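Local atomic coordinates of fatty acyl CoA synthetase FADD13 (FATTY-ACYL-CoA SYNTHETASE) (Mycobacterium tuberculosis, PDB entry 3R44), a protein that belongs to the ANL superfamily of AMP-binding enzymes, with a large N-terminal region and a smaller C-terminal domain. Residues Q313-T325 and V365-W377. Sequence-based numbering, arbitrary orientation.
Sequences QGYALTESCGGGT and VVIKSDILLKEYW
E319 and Y376 illustrate how a buried glutamate can be held at two levels: its carboxylate takes the Y376 hydroxyl, while a separate main-chain bond from L373 holds its backbone. In E319, CB lies 4.2 Å from CD2 of L373, and CG rests 3.9 Å from CD1 of the same leucine. CG and CD of E319 both lie against the hydroxyl end of Y376, each 3.5 Å from its OH. A turn about CB-CG (chi2 96°) bends the chain toward the phenol: OH of Y376 donates to OE2 of E319 over 2.7 Å. OE2 accepts with its anti lone pair and lies in the plane of the phenol ring, at its edge, with the carboxylate plane turned 81° from it. L373 CD1 lies over the centre of one ring face, so the same leucine packs against the glutamate stem and the tyrosine. A main-chain bond adds a second link between the segments: N of L373 donates to O of E319 at 2.9 Å, in the carbonyl plane, and CA of L372 adds a C-H...O contact to that oxygen.

Behind E319, a type I' turn from S320 to G323 receives I371. CD1 of I371 comes within 3.3 Å of O of S320 and 3.8 Å of its CB; the same methyl touches C of G323 and N of G324. S320 OG accepts from N of L317 and donates to O of G323, bracing the turn. V365 CG1 and I367 CD1 approach the Y315 ring obliquely, while the hydroxyl of Y315 bonds to D396. The sequence Y315-A316-L317-T318-E319 begins at the end of strand 310-316, runs into the 3-10 turn at T318-E319 and corresponds to the YGxTE-type motif of ANL enzymes, here with alanine at the glycine position.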
loop_
_atom_site.group_PDB
_atom_site.type_symbol
_atom_site.label_atom_id
_atom_site.label_comp_id
_atom_site.label_asym_id
_atom_site.label_seq_id
_atom_site.Cartn_x
_atom_site.Cartn_y
_atom_site.Cartn_z
ATOM N N GLN A 313 -12.849 2.782 -3.269
ATOM C CA GLN A 313 -12.161 2.099 -2.177
ATOM C C GLN A 313 -11.719 0.744 -2.674
ATOM O O GLN A 313 -12.154 0.319 -3.727
ATOM C CB GLN A 313 -13.128 1.933 -0.987
ATOM C CG GLN A 313 -13.557 3.184 -0.360
ATOM C CD GLN A 313 -14.690 2.949 0.605
ATOM O OE1 GLN A 313 -14.440 2.571 1.742
ATOM N NE2 GLN A 313 -15.944 3.157 0.152
ATOM N N GLY A 314 -10.831 0.089 -1.964
ATOM C CA GLY A 314 -10.486 -1.278 -2.302
ATOM C C GLY A 314 -9.595 -1.997 -1.341
ATOM O O GLY A 314 -9.312 -1.511 -0.235
ATOM N N TYR A 315 -9.093 -3.128 -1.809
ATOM C CA TYR A 315 -8.235 -3.973 -1.074
ATOM C C TYR A 315 -7.073 -4.379 -1.972
ATOM O O TYR A 315 -7.296 -4.831 -3.122
ATOM C CB TYR A 315 -8.995 -5.209 -0.680
ATOM C CG TYR A 315 -8.148 -6.330 -0.131
ATOM C CD1 TYR A 315 -7.608 -6.254 1.159
ATOM C CD2 TYR A 315 -7.887 -7.460 -0.895
ATOM C CE1 TYR A 315 -6.895 -7.312 1.699
ATOM C CE2 TYR A 315 -7.145 -8.507 -0.375
ATOM C CZ TYR A 315 -6.643 -8.417 0.915
ATOM O OH TYR A 315 -5.905 -9.477 1.396
ATOM N N ALA A 316 -5.856 -4.231 -1.437
ATOM C CA ALA A 316 -4.639 -4.666 -2.166
ATOM C C ALA A 316 -3.558 -4.909 -1.134
ATOM O O ALA A 316 -3.735 -4.512 0.029
ATOM C CB ALA A 316 -4.218 -3.587 -3.141
ATOM N N LEU A 317 -2.440 -5.487 -1.560
ATOM C CA LEU A 317 -1.333 -5.825 -0.685
ATOM C C LEU A 317 -0.122 -5.412 -1.452
ATOM O O LEU A 317 -0.178 -5.324 -2.666
ATOM C CB LEU A 317 -1.250 -7.335 -0.461
ATOM C CG LEU A 317 -2.377 -8.072 0.228
ATOM C CD1 LEU A 317 -1.832 -9.469 0.622
ATOM C CD2 LEU A 317 -2.802 -7.293 1.470
ATOM N N THR A 318 1.007 -5.297 -0.796
ATOM C CA THR A 318 2.279 -5.245 -1.514
ATOM C C THR A 318 2.479 -6.369 -2.540
ATOM O O THR A 318 2.877 -6.098 -3.669
ATOM C CB THR A 318 3.449 -5.138 -0.505
ATOM O OG1 THR A 318 3.177 -4.006 0.342
ATOM C CG2 THR A 318 4.774 -4.918 -1.210
ATOM N N GLU A 319 2.132 -7.592 -2.157
ATOM C CA GLU A 319 2.256 -8.784 -3.000
ATOM C C GLU A 319 1.392 -8.734 -4.256
ATOM O O GLU A 319 1.648 -9.456 -5.204
ATOM C CB GLU A 319 1.920 -10.022 -2.185
ATOM C CG GLU A 319 3.004 -10.367 -1.160
ATOM C CD GLU A 319 2.718 -9.819 0.251
ATOM O OE1 GLU A 319 2.095 -8.705 0.396
ATOM O OE2 GLU A 319 3.220 -10.466 1.219
ATOM N N SER A 320 0.334 -7.930 -4.233
ATOM C CA SER A 320 -0.547 -7.765 -5.409
ATOM C C SER A 320 -0.325 -6.479 -6.179
ATOM O O SER A 320 -1.124 -6.088 -7.025
ATOM C CB SER A 320 -1.994 -7.915 -4.990
ATOM O OG SER A 320 -2.398 -6.782 -4.292
ATOM N N CYS A 321 0.805 -5.833 -5.909
ATOM C CA CYS A 321 1.220 -4.598 -6.577
ATOM C C CYS A 321 0.203 -3.510 -6.500
ATOM O O CYS A 321 0.043 -2.743 -7.464
ATOM C CB CYS A 321 1.516 -4.833 -8.056
ATOM S SG CYS A 321 2.799 -3.815 -8.728
ATOM N N GLY A 322 -0.544 -3.511 -5.413
ATOM C CA GLY A 322 -1.595 -2.531 -5.246
ATOM C C GLY A 322 -2.889 -2.806 -5.982
ATOM O O GLY A 322 -3.747 -1.940 -6.025
ATOM N N GLY A 323 -3.024 -3.961 -6.632
ATOM C CA GLY A 323 -4.285 -4.351 -7.246
ATOM C C GLY A 323 -5.029 -5.359 -6.394
ATOM O O GLY A 323 -4.523 -5.902 -5.422
ATOM N N GLY A 324 -6.235 -5.674 -6.762
ATOM C CA GLY A 324 -6.943 -6.693 -6.013
ATOM C C GLY A 324 -8.420 -6.497 -6.209
ATOM O O GLY A 324 -8.959 -6.994 -7.212
ATOM N N THR A 325 -9.080 -5.801 -5.282
ATOM C CA THR A 325 -10.476 -5.458 -5.423
ATOM C C THR A 325 -10.656 -3.932 -5.386
ATOM O O THR A 325 -9.909 -3.204 -4.711
ATOM C CB THR A 325 -11.443 -6.112 -4.353
ATOM O OG1 THR A 325 -11.125 -5.628 -3.047
ATOM C CG2 THR A 325 -11.408 -7.670 -4.346
ATOM N N VAL A 365 -8.583 -14.909 2.029
ATOM C CA VAL A 365 -8.618 -14.247 0.750
ATOM C C VAL A 365 -7.463 -14.760 -0.111
ATOM O O VAL A 365 -6.275 -14.828 0.347
ATOM C CB VAL A 365 -8.601 -12.748 0.875
ATOM C CG1 VAL A 365 -8.630 -12.104 -0.557
ATOM C CG2 VAL A 365 -9.854 -12.240 1.746
ATOM N N VAL A 366 -7.801 -15.209 -1.326
ATOM C CA VAL A 366 -6.742 -15.663 -2.246
ATOM C C VAL A 366 -6.870 -14.911 -3.578
ATOM O O VAL A 366 -7.983 -14.520 -3.976
ATOM C CB VAL A 366 -6.708 -17.168 -2.451
ATOM C CG1 VAL A 366 -6.242 -17.894 -1.198
ATOM C CG2 VAL A 366 -8.026 -17.716 -2.939
ATOM N N ILE A 367 -5.741 -14.691 -4.250
ATOM C CA ILE A 367 -5.730 -13.906 -5.492
ATOM C C ILE A 367 -5.020 -14.699 -6.575
ATOM O O ILE A 367 -3.933 -15.281 -6.302
ATOM C CB ILE A 367 -4.992 -12.557 -5.254
ATOM C CG1 ILE A 367 -5.664 -11.748 -4.109
ATOM C CG2 ILE A 367 -4.884 -11.741 -6.568
ATOM C CD1 ILE A 367 -4.941 -10.398 -3.681
ATOM N N LYS A 368 -5.529 -14.687 -7.802
ATOM C CA LYS A 368 -4.842 -15.308 -8.976
ATOM C C LYS A 368 -4.810 -14.230 -10.055
ATOM O O LYS A 368 -5.841 -13.684 -10.404
ATOM C CB LYS A 368 -5.556 -16.561 -9.484
ATOM C CG LYS A 368 -4.890 -17.192 -10.705
ATOM C CD LYS A 368 -5.526 -18.568 -11.027
ATOM C CE LYS A 368 -4.765 -19.664 -10.325
ATOM N NZ LYS A 368 -5.194 -21.027 -10.782
ATOM N N SER A 369 -3.607 -13.868 -10.529
ATOM C CA SER A 369 -3.464 -12.706 -11.356
ATOM C C SER A 369 -2.008 -12.518 -11.728
ATOM O O SER A 369 -1.125 -12.821 -10.927
ATOM C CB SER A 369 -3.862 -11.432 -10.595
ATOM O OG SER A 369 -3.844 -10.264 -11.418
ATOM N N ASP A 370 -1.765 -11.958 -12.900
ATOM C CA ASP A 370 -0.408 -11.501 -13.261
ATOM C C ASP A 370 0.087 -10.276 -12.448
ATOM O O ASP A 370 1.265 -9.932 -12.542
ATOM C CB ASP A 370 -0.345 -11.131 -14.748
ATOM C CG ASP A 370 -0.359 -12.322 -15.662
ATOM O OD1 ASP A 370 0.010 -13.404 -15.182
ATOM O OD2 ASP A 370 -0.682 -12.159 -16.865
ATOM N N ILE A 371 -0.773 -9.627 -11.664
ATOM C CA ILE A 371 -0.325 -8.564 -10.776
ATOM C C ILE A 371 0.516 -9.077 -9.598
ATOM O O ILE A 371 1.174 -8.288 -8.889
ATOM C CB ILE A 371 -1.490 -7.738 -10.200
ATOM C CG1 ILE A 371 -2.207 -8.586 -9.142
ATOM C CG2 ILE A 371 -2.460 -7.111 -11.350
ATOM C CD1 ILE A 371 -3.445 -7.914 -8.535
ATOM N N LEU A 372 0.492 -10.392 -9.374
ATOM C CA LEU A 372 1.149 -10.977 -8.207
ATOM C C LEU A 372 2.645 -10.941 -8.317
ATOM O O LEU A 372 3.246 -11.044 -9.390
ATOM C CB LEU A 372 0.694 -12.417 -7.978
ATOM C CG LEU A 372 -0.761 -12.524 -7.566
ATOM C CD1 LEU A 372 -1.184 -13.999 -7.587
ATOM C CD2 LEU A 372 -1.030 -11.901 -6.210
ATOM N N LEU A 373 3.256 -10.852 -7.162
ATOM C CA LEU A 373 4.700 -10.959 -7.045
ATOM C C LEU A 373 5.258 -12.190 -7.733
ATOM O O LEU A 373 4.615 -13.267 -7.817
ATOM C CB LEU A 373 5.144 -10.948 -5.549
ATOM C CG LEU A 373 5.063 -12.304 -4.810
ATOM C CD1 LEU A 373 5.667 -12.186 -3.429
ATOM C CD2 LEU A 373 3.603 -12.893 -4.688
ATOM N N LYS A 374 6.463 -12.041 -8.214
ATOM C CA LYS A 374 7.203 -13.164 -8.752
ATOM C C LYS A 374 7.647 -14.113 -7.634
ATOM O O LYS A 374 7.572 -15.357 -7.761
ATOM C CB LYS A 374 8.437 -12.684 -9.523
ATOM C CG LYS A 374 9.366 -13.847 -9.920
ATOM C CD LYS A 374 10.743 -13.381 -10.409
ATOM C CE LYS A 374 10.706 -12.937 -11.819
ATOM N NZ LYS A 374 12.096 -12.682 -12.357
ATOM N N GLU A 375 8.150 -13.526 -6.560
ATOM C CA GLU A 375 8.700 -14.290 -5.454
ATOM C C GLU A 375 8.979 -13.334 -4.294
ATOM O O GLU A 375 9.000 -12.114 -4.482
ATOM C CB GLU A 375 10.003 -14.926 -5.891
ATOM C CG GLU A 375 11.123 -13.910 -6.093
ATOM C CD GLU A 375 12.298 -14.435 -6.915
ATOM O OE1 GLU A 375 12.155 -15.439 -7.634
ATOM O OE2 GLU A 375 13.365 -13.783 -6.849
ATOM N N TYR A 376 9.199 -13.886 -3.114
ATOM C CA TYR A 376 9.855 -13.124 -2.062
ATOM C C TYR A 376 11.358 -13.249 -2.263
ATOM O O TYR A 376 11.867 -14.337 -2.532
ATOM C CB TYR A 376 9.455 -13.658 -0.697
ATOM C CG TYR A 376 8.028 -13.478 -0.307
ATOM C CD1 TYR A 376 7.504 -12.196 -0.065
ATOM C CD2 TYR A 376 7.177 -14.597 -0.140
ATOM C CE1 TYR A 376 6.206 -12.043 0.313
ATOM C CE2 TYR A 376 5.880 -14.438 0.254
ATOM C CZ TYR A 376 5.404 -13.173 0.478
ATOM O OH TYR A 376 4.113 -12.989 0.858
ATOM N N TRP A 377 12.052 -12.118 -2.202
ATOM C CA TRP A 377 13.438 -12.059 -2.556
ATOM C C TRP A 377 14.311 -13.006 -1.720
ATOM O O TRP A 377 14.296 -12.922 -0.491
ATOM C CB TRP A 377 13.917 -10.618 -2.400
ATOM C CG TRP A 377 15.371 -10.389 -2.732
ATOM C CD1 TRP A 377 16.337 -10.107 -1.850
ATOM C CD2 TRP A 377 15.996 -10.324 -4.032
ATOM N NE1 TRP A 377 17.528 -9.946 -2.471
ATOM C CE2 TRP A 377 17.343 -10.027 -3.821
ATOM C CE3 TRP A 377 15.544 -10.486 -5.338
ATOM C CZ2 TRP A 377 18.278 -9.967 -4.868
ATOM C CZ3 TRP A 377 16.452 -10.388 -6.387
ATOM C CH2 TRP A 377 17.784 -10.117 -6.160
#